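Local coordinates for putative hemin transport system, substrate-binding protein (Burkholderia cenocepacia, PDB 5Y8A) that binds stacked heme molecules between its two lobes in the periplasm, probably for delivery to a hemin transport system, at residues A72-G77 against V92-E97; R151-L156 against N183-F188. All coordinates share one frame; numbering follows the deposited sequence.

The two contacts occupy the two lobes of a class III periplasmic binding protein, with heme held between them. Contact 1 joins 72-77 to 92-97 at the outer edge of the first parallel sheet; contact 2 joins 151-156 to 183-188 on the second sheet, which repeats the order 2-1-3-4 but is joined here at the opposite end, between 182-183 and 151-155. Their centres are 27 Å apart and their nearest atoms about 12 Å. Each sends the end of a strand toward the cleft: the side chain of Glu75 lies about 5 Å from a bound heme at the nearest atoms, beside the heme-binding residues Gln54 and Arg55, while Leu156, modelled in two conformers, approaches a heme in one.

Contact 1 of 2, residues A72-G77 against V92-E97; sequences ASAEAG and VTTFDE
Ala72 and Ser73 run parallel to Thr94 and Phe95, held by two bonds of the same length, Ala72 N to Thr93 O and Phe95 N to Ala72 O (3.0 Å). A third bond, Ala74 N to Phe95 O, extends the pairing beyond strand 69-73, although its length is doubtfully short. Ala72 O takes a CA-H contact from Thr94 and sits in the plane of the Phe95 ring at its edge, 3.8 Å from CD1. Thr94 turns OG1 away from its carbonyl carbon (chi1 -71°), leaving CG2 to lie 3.4 Å from Ala74 CA and meet the alanine methyl. Glu75 and Glu97 cross at about a right angle, but the Glu75 side chain is strained, with chi1 near 1°, and its placement is doubtful. The 3.3 Å approach of Glu75 OE1 to Glu97 OE1, two like charges, is tentative; the salt bridge from Glu97 OE2 to Lys107 would be expected to ease it. Ser73 CB rests 3.8 Å from Glu97 CG, while the 73-76 type I turn carries Glu75 to Gln54 and Arg55 at the heme site. The arrangement is that of a right-handed beta-alpha-beta crossover in a Rossmann-like lobe, whose strand ends open onto the ligand cleft.

Contact 2 of 2, residues R151-L156 against N183-F188; sequences RVLFVL and NAMQGF. With HEM (protoporphyrin IX containing Fe), chain D.
Asn183 OD1 is gripped by two donors, one of them a water that spans the contact to Phe154. That water gives a hydrogen bond to OD1 at 2.7 Å and accepts one from Phe154 N. The second donor is Met185 N, 2.9 Å from Asn183 OD1 and well above the plane of the side-chain carbonyl, which closes an Asx turn. A chi1 of -169° sets the amide beside its own carbonyl carbon, leaning forward over the residues that follow, which brings OD1 to Met185 N; its ND2 is taken by Ala166 O and Asp173. Beside it, Ala184 N makes the direct bond between the segments, an almost perfectly straight 2.8 Å bond to Val152 O. The donor again stands above the carbonyl plane, 53° out of it, as the chain leaves the short parallel strand 182-183.

Apolar groups flank these bonds. Leu153 and Met185 lie side by side, with Leu153 CD1 3.5 Å from Met185 CG, and the CB atoms of Arg151 and Ala184 meet at 3.8 Å. The Arg151 guanidinium turns one face over Ala184 CA while its NE bonds to Ala202 O. Further along the loop, Gln186 NE2 reaches back to Asn183 O at 3.0 Å. Backbone pairing thus stops after a single bridge, and the buried amide and one water take over, tying the departing loop to the strand at the lobe's sheet edge.

Contact 1 of 2, residues A72-G77 against V92-E97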
loop_
_atom_site.group_PDB
_atom_site.type_symbol
_atom_site.label_atom_id
_atom_site.label_comp_id
_atom_site.label_asym_id
_atom_site.label_seq_id
_atom_site.Cartn_x
_atom_site.Cartn_y
_atom_site.Cartn_z
ATOM N N ALA A 72 -0.154 -12.334 10.253
ATOM C CA ALA A 72 -0.595 -12.490 8.880
ATOM C C ALA A 72 -1.650 -11.449 8.564
ATOM O O ALA A 72 -2.561 -11.216 9.366
ATOM C CB ALA A 72 -1.166 -13.890 8.635
ATOM N N SER A 73 -1.547 -10.839 7.391
ATOM C CA SER A 73 -2.682 -10.061 6.933
ATOM C C SER A 73 -3.865 -10.996 6.720
ATOM O O SER A 73 -3.704 -12.179 6.387
ATOM C CB SER A 73 -2.344 -9.293 5.659
ATOM O OG SER A 73 -2.082 -10.175 4.588
ATOM N N ALA A 74 -5.068 -10.476 6.977
ATOM C CA ALA A 74 -6.278 -11.258 6.743
ATOM C C ALA A 74 -6.355 -11.770 5.310
ATOM O O ALA A 74 -7.051 -12.753 5.047
ATOM C CB ALA A 74 -7.517 -10.419 7.086
ATOM N N GLU A 75 -5.628 -11.140 4.392
ATOM C CA GLU A 75 -5.515 -11.540 3.003
ATOM C C GLU A 75 -4.568 -12.720 2.787
ATOM O O GLU A 75 -4.449 -13.194 1.655
ATOM C CB GLU A 75 -5.039 -10.335 2.181
ATOM C CG GLU A 75 -4.783 -9.071 3.027
ATOM C CD GLU A 75 -3.465 -8.367 2.687
ATOM O OE1 GLU A 75 -3.453 -7.123 2.558
ATOM O OE2 GLU A 75 -2.434 -9.064 2.563
ATOM N N ALA A 76 -3.881 -13.194 3.823
ATOM C CA ALA A 76 -2.921 -14.280 3.646
ATOM C C ALA A 76 -3.652 -15.563 3.281
ATOM O O ALA A 76 -4.725 -15.845 3.808
ATOM C CB ALA A 76 -2.105 -14.492 4.918
ATOM N N GLY A 77 -3.079 -16.336 2.361
ATOM C CA GLY A 77 -3.727 -17.544 1.912
ATOM C C GLY A 77 -2.815 -18.461 1.126
ATOM O O GLY A 77 -1.620 -18.200 0.978
ATOM N N VAL A 92 -1.042 -18.308 14.721
ATOM C CA VAL A 92 -1.225 -17.361 13.624
ATOM C C VAL A 92 -2.183 -16.286 14.107
ATOM O O VAL A 92 -3.329 -16.586 14.467
ATOM C CB VAL A 92 -1.779 -18.029 12.358
ATOM C CG1 VAL A 92 -2.076 -16.966 11.289
ATOM C CG2 VAL A 92 -0.829 -19.114 11.838
ATOM N N THR A 93 -1.728 -15.036 14.115
ATOM C CA THR A 93 -2.578 -13.919 14.509
ATOM C C THR A 93 -2.829 -13.044 13.294
ATOM O O THR A 93 -1.879 -12.562 12.665
ATOM C CB THR A 93 -1.941 -13.116 15.632
ATOM O OG1 THR A 93 -1.574 -14.024 16.673
ATOM C CG2 THR A 93 -2.940 -12.086 16.173
ATOM N N THR A 94 -4.102 -12.842 12.979
ATOM C CA THR A 94 -4.533 -12.243 11.731
ATOM C C THR A 94 -4.991 -10.807 11.954
ATOM O O THR A 94 -5.543 -10.472 13.007
ATOM C CB THR A 94 -5.637 -13.104 11.112
ATOM O OG1 THR A 94 -5.052 -14.320 10.632
ATOM C CG2 THR A 94 -6.286 -12.423 9.953
ATOM N N PHE A 95 -4.727 -9.958 10.950
ATOM C CA PHE A 95 -4.968 -8.520 10.979
ATOM C C PHE A 95 -5.682 -8.109 9.696
ATOM O O PHE A 95 -5.344 -8.589 8.614
ATOM C CB PHE A 95 -3.639 -7.742 11.114
ATOM C CG PHE A 95 -2.894 -8.040 12.375
ATOM C CD1 PHE A 95 -2.063 -9.141 12.457
ATOM C CD2 PHE A 95 -3.035 -7.222 13.492
ATOM C CE1 PHE A 95 -1.392 -9.440 13.638
ATOM C CE2 PHE A 95 -2.362 -7.510 14.680
ATOM C CZ PHE A 95 -1.542 -8.604 14.756
ATOM N N ASP A 96 -6.683 -7.250 9.810
ATOM C CA ASP A 96 -7.369 -6.824 8.600
ATOM C C ASP A 96 -6.628 -5.661 7.933
ATOM O O ASP A 96 -5.824 -4.956 8.548
ATOM C CB ASP A 96 -8.811 -6.430 8.905
ATOM C CG ASP A 96 -9.820 -7.534 8.559
ATOM O OD1 ASP A 96 -9.696 -8.154 7.481
ATOM O OD2 ASP A 96 -10.755 -7.769 9.360
ATOM N N GLU A 97 -6.903 -5.475 6.649
ATOM C CA GLU A 97 -6.234 -4.484 5.815
ATOM C C GLU A 97 -7.295 -3.574 5.208
ATOM O O GLU A 97 -7.515 -3.568 3.989
ATOM C CB GLU A 97 -5.383 -5.161 4.726
ATOM C CG GLU A 97 -4.291 -6.057 5.278
ATOM C CD GLU A 97 -2.993 -5.312 5.531
ATOM O OE1 GLU A 97 -2.428 -4.769 4.558
ATOM O OE2 GLU A 97 -2.542 -5.263 6.701
#

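Contact 2 of 2, residues R151-L156 against N183-F188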
loop_
_atom_site.group_PDB
_atom_site.type_symbol
_atom_site.label_atom_id
_atom_site.label_comp_id
_atom_site.label_asym_id
_atom_site.label_seq_id
_atom_site.Cartn_x
_atom_site.Cartn_y
_atom_site.Cartn_z
ATOM N N ARG A 151 -9.386 15.514 -10.643
ATOM C CA ARG A 151 -9.743 14.135 -10.952
ATOM C C ARG A 151 -8.486 13.349 -11.300
ATOM O O ARG A 151 -7.749 13.723 -12.224
ATOM C CB ARG A 151 -10.745 14.096 -12.106
ATOM C CG ARG A 151 -12.001 14.910 -11.839
ATOM C CD ARG A 151 -12.886 15.014 -13.086
ATOM N NE ARG A 151 -13.334 13.702 -13.554
ATOM C CZ ARG A 151 -14.339 13.018 -13.016
ATOM N NH1 ARG A 151 -15.006 13.519 -11.984
ATOM N NH2 ARG A 151 -14.676 11.833 -13.507
ATOM N N VAL A 152 -8.243 12.257 -10.571
ATOM C CA VAL A 152 -7.024 11.459 -10.710
ATOM C C VAL A 152 -7.387 10.049 -11.165
ATOM O O VAL A 152 -8.224 9.379 -10.547
ATOM C CB VAL A 152 -6.219 11.400 -9.392
ATOM C CG1 VAL A 152 -4.968 10.544 -9.584
ATOM C CG2 VAL A 152 -5.835 12.798 -8.937
ATOM N N LEU A 153 -6.738 9.601 -12.233
ATOM C CA LEU A 153 -6.825 8.230 -12.712
ATOM C C LEU A 153 -5.596 7.489 -12.216
ATOM O O LEU A 153 -4.475 7.948 -12.431
ATOM C CB LEU A 153 -6.890 8.199 -14.242
ATOM C CG LEU A 153 -6.596 6.873 -14.941
ATOM C CD1 LEU A 153 -7.729 5.932 -14.686
ATOM C CD2 LEU A 153 -6.386 7.071 -16.445
ATOM N N PHE A 154 -5.794 6.377 -11.513
ATOM C CA PHE A 154 -4.663 5.563 -11.086
ATOM C C PHE A 154 -4.526 4.330 -11.961
ATOM O O PHE A 154 -5.504 3.623 -12.214
ATOM C CB PHE A 154 -4.755 5.112 -9.635
ATOM C CG PHE A 154 -3.596 4.241 -9.241
ATOM C CD1 PHE A 154 -2.305 4.767 -9.220
ATOM C CD2 PHE A 154 -3.770 2.896 -8.969
ATOM C CE1 PHE A 154 -1.216 3.973 -8.901
ATOM C CE2 PHE A 154 -2.679 2.096 -8.630
ATOM C CZ PHE A 154 -1.402 2.630 -8.608
ATOM N N VAL A 155 -3.306 4.065 -12.399
ATOM C CA VAL A 155 -2.993 2.944 -13.269
ATOM C C VAL A 155 -2.063 2.017 -12.488
ATOM O O VAL A 155 -0.949 2.411 -12.127
ATOM C CB VAL A 155 -2.353 3.408 -14.583
ATOM C CG1 VAL A 155 -1.967 2.229 -15.421
ATOM C CG2 VAL A 155 -3.306 4.341 -15.362
ATOM N N LEU A 156 -2.616 0.898 -12.028
ATOM C CA LEU A 156 -1.826 -0.056 -11.272
ATOM C C LEU A 156 -0.940 -0.837 -12.213
ATOM O O LEU A 156 0.212 -1.147 -11.892
ATOM C CB LEU A 156 -2.749 -0.988 -10.489
ATOM C CG LEU A 156 -2.139 -2.038 -9.565
ATOM C CD1 LEU A 156 -1.513 -1.374 -8.337
ATOM C CD2 LEU A 156 -3.204 -3.038 -9.147
ATOM N N ASN A 183 -11.284 10.475 -7.344
ATOM C CA ASN A 183 -10.976 9.413 -8.290
ATOM C C ASN A 183 -11.700 9.689 -9.591
ATOM O O ASN A 183 -12.927 9.850 -9.598
ATOM C CB ASN A 183 -11.399 8.061 -7.734
ATOM C CG ASN A 183 -10.868 6.894 -8.556
ATOM O OD1 ASN A 183 -10.420 7.067 -9.682
ATOM N ND2 ASN A 183 -10.941 5.696 -7.995
ATOM N N ALA A 184 -10.953 9.742 -10.694
ATOM C CA ALA A 184 -11.614 9.998 -11.969
ATOM C C ALA A 184 -12.439 8.808 -12.432
ATOM O O ALA A 184 -13.276 8.967 -13.325
ATOM C CB ALA A 184 -10.590 10.378 -13.040
ATOM N N MET A 185 -12.228 7.631 -11.857
ATOM C CA MET A 185 -12.982 6.437 -12.225
ATOM C C MET A 185 -14.092 6.214 -11.207
ATOM O O MET A 185 -13.825 6.097 -10.006
ATOM C CB MET A 185 -12.068 5.216 -12.311
ATOM C CG MET A 185 -10.906 5.440 -13.239
ATOM S SD MET A 185 -11.507 5.933 -14.873
ATOM C CE MET A 185 -12.523 4.500 -15.241
ATOM N N GLN A 186 -15.331 6.144 -11.696
ATOM C CA GLN A 186 -16.518 6.030 -10.861
ATOM C C GLN A 186 -17.416 4.925 -11.401
ATOM O O GLN A 186 -17.346 4.564 -12.581
ATOM C CB GLN A 186 -17.287 7.365 -10.805
ATOM C CG GLN A 186 -16.519 8.516 -10.148
ATOM C CD GLN A 186 -16.381 8.339 -8.650
ATOM O OE1 GLN A 186 -17.249 7.757 -8.012
ATOM N NE2 GLN A 186 -15.265 8.822 -8.081
ATOM N N GLY A 187 -18.244 4.367 -10.521
ATOM C CA GLY A 187 -19.252 3.418 -10.949
ATOM C C GLY A 187 -18.841 1.963 -10.951
ATOM O O GLY A 187 -19.581 1.132 -11.488
ATOM N N PHE A 188 -17.690 1.622 -10.375
ATOM C CA PHE A 188 -17.289 0.226 -10.256
ATOM C C PHE A 188 -16.287 0.101 -9.117
ATOM O O PHE A 188 -15.622 1.070 -8.741
ATOM C CB PHE A 188 -16.693 -0.307 -11.568
ATOM C CG PHE A 188 -15.336 0.267 -11.902
ATOM C CD1 PHE A 188 -15.226 1.499 -12.525
ATOM C CD2 PHE A 188 -14.178 -0.428 -11.594
ATOM C CE1 PHE A 188 -13.985 2.030 -12.837
ATOM C CE2 PHE A 188 -12.939 0.095 -11.906
ATOM C CZ PHE A 188 -12.844 1.331 -12.514
HETATM C CHA HEM D . -4.011 -5.689 -6.415
HETATM C CHB HEM D . 0.730 -4.700 -6.330
HETATM C CHC HEM D . 1.901 -8.122 -9.631
HETATM C CHD HEM D . -2.807 -9.111 -9.635
HETATM C C1A HEM D . -2.815 -5.079 -6.091
HETATM C C2A HEM D . -2.607 -3.965 -5.178
HETATM C C3A HEM D . -1.286 -3.712 -5.169
HETATM C C4A HEM D . -0.622 -4.641 -6.067
HETATM C CMA HEM D . -0.551 -2.632 -4.355
HETATM C CAA HEM D . -3.716 -3.227 -4.368
HETATM C CBA HEM D . -3.953 -1.827 -4.937
HETATM C CGA HEM D . -5.189 -1.103 -4.444
HETATM O O1A HEM D . -5.452 -0.004 -4.995
HETATM O O2A HEM D . -5.912 -1.583 -3.530
HETATM C C1B HEM D . 1.427 -5.559 -7.163
HETATM C C2B HEM D . 2.870 -5.623 -7.222
HETATM C C3B HEM D . 3.228 -6.551 -8.125
HETATM C C4B HEM D . 2.007 -7.127 -8.676
HETATM C CMB HEM D . 3.798 -4.732 -6.367
HETATM C CAB HEM D . 4.691 -6.919 -8.487
HETATM C CBB HEM D . 5.008 -7.862 -9.386
HETATM C C1C HEM D . 0.716 -8.757 -9.901
HETATM C C2C HEM D . 0.493 -9.963 -10.677
HETATM C C3C HEM D . -0.828 -10.220 -10.653
HETATM C C4C HEM D . -1.460 -9.181 -9.871
HETATM C CMC HEM D . 1.604 -10.793 -11.357
HETATM C CAC HEM D . -1.667 -11.348 -11.312
HETATM C CBC HEM D . -1.246 -12.136 -12.310
HETATM C C1D HEM D . -3.497 -8.279 -8.793
HETATM C C2D HEM D . -4.929 -8.332 -8.648
HETATM C C3D HEM D . -5.293 -7.411 -7.755
HETATM C C4D HEM D . -4.088 -6.726 -7.318
HETATM C CMD HEM D . -5.819 -9.335 -9.417
HETATM C CAD HEM D . -6.742 -7.096 -7.316
HETATM C CBD HEM D . -7.467 -6.521 -8.549
HETATM C CGD HEM D . -8.921 -6.221 -8.292
HETATM O O1D HEM D . -9.755 -6.450 -9.221
HETATM O O2D HEM D . -9.243 -5.767 -7.159
HETATM N NA HEM D . -1.585 -5.452 -6.611
HETATM N NB HEM D . 0.935 -6.496 -8.063
HETATM N NC HEM D . -0.497 -8.309 -9.424
HETATM N ND HEM D . -2.998 -7.283 -7.979
HETATM FE FE HEM D . -0.891 -6.797 -8.052
HETATM O O HOH W 1 -8.470 5.701 -10.894
#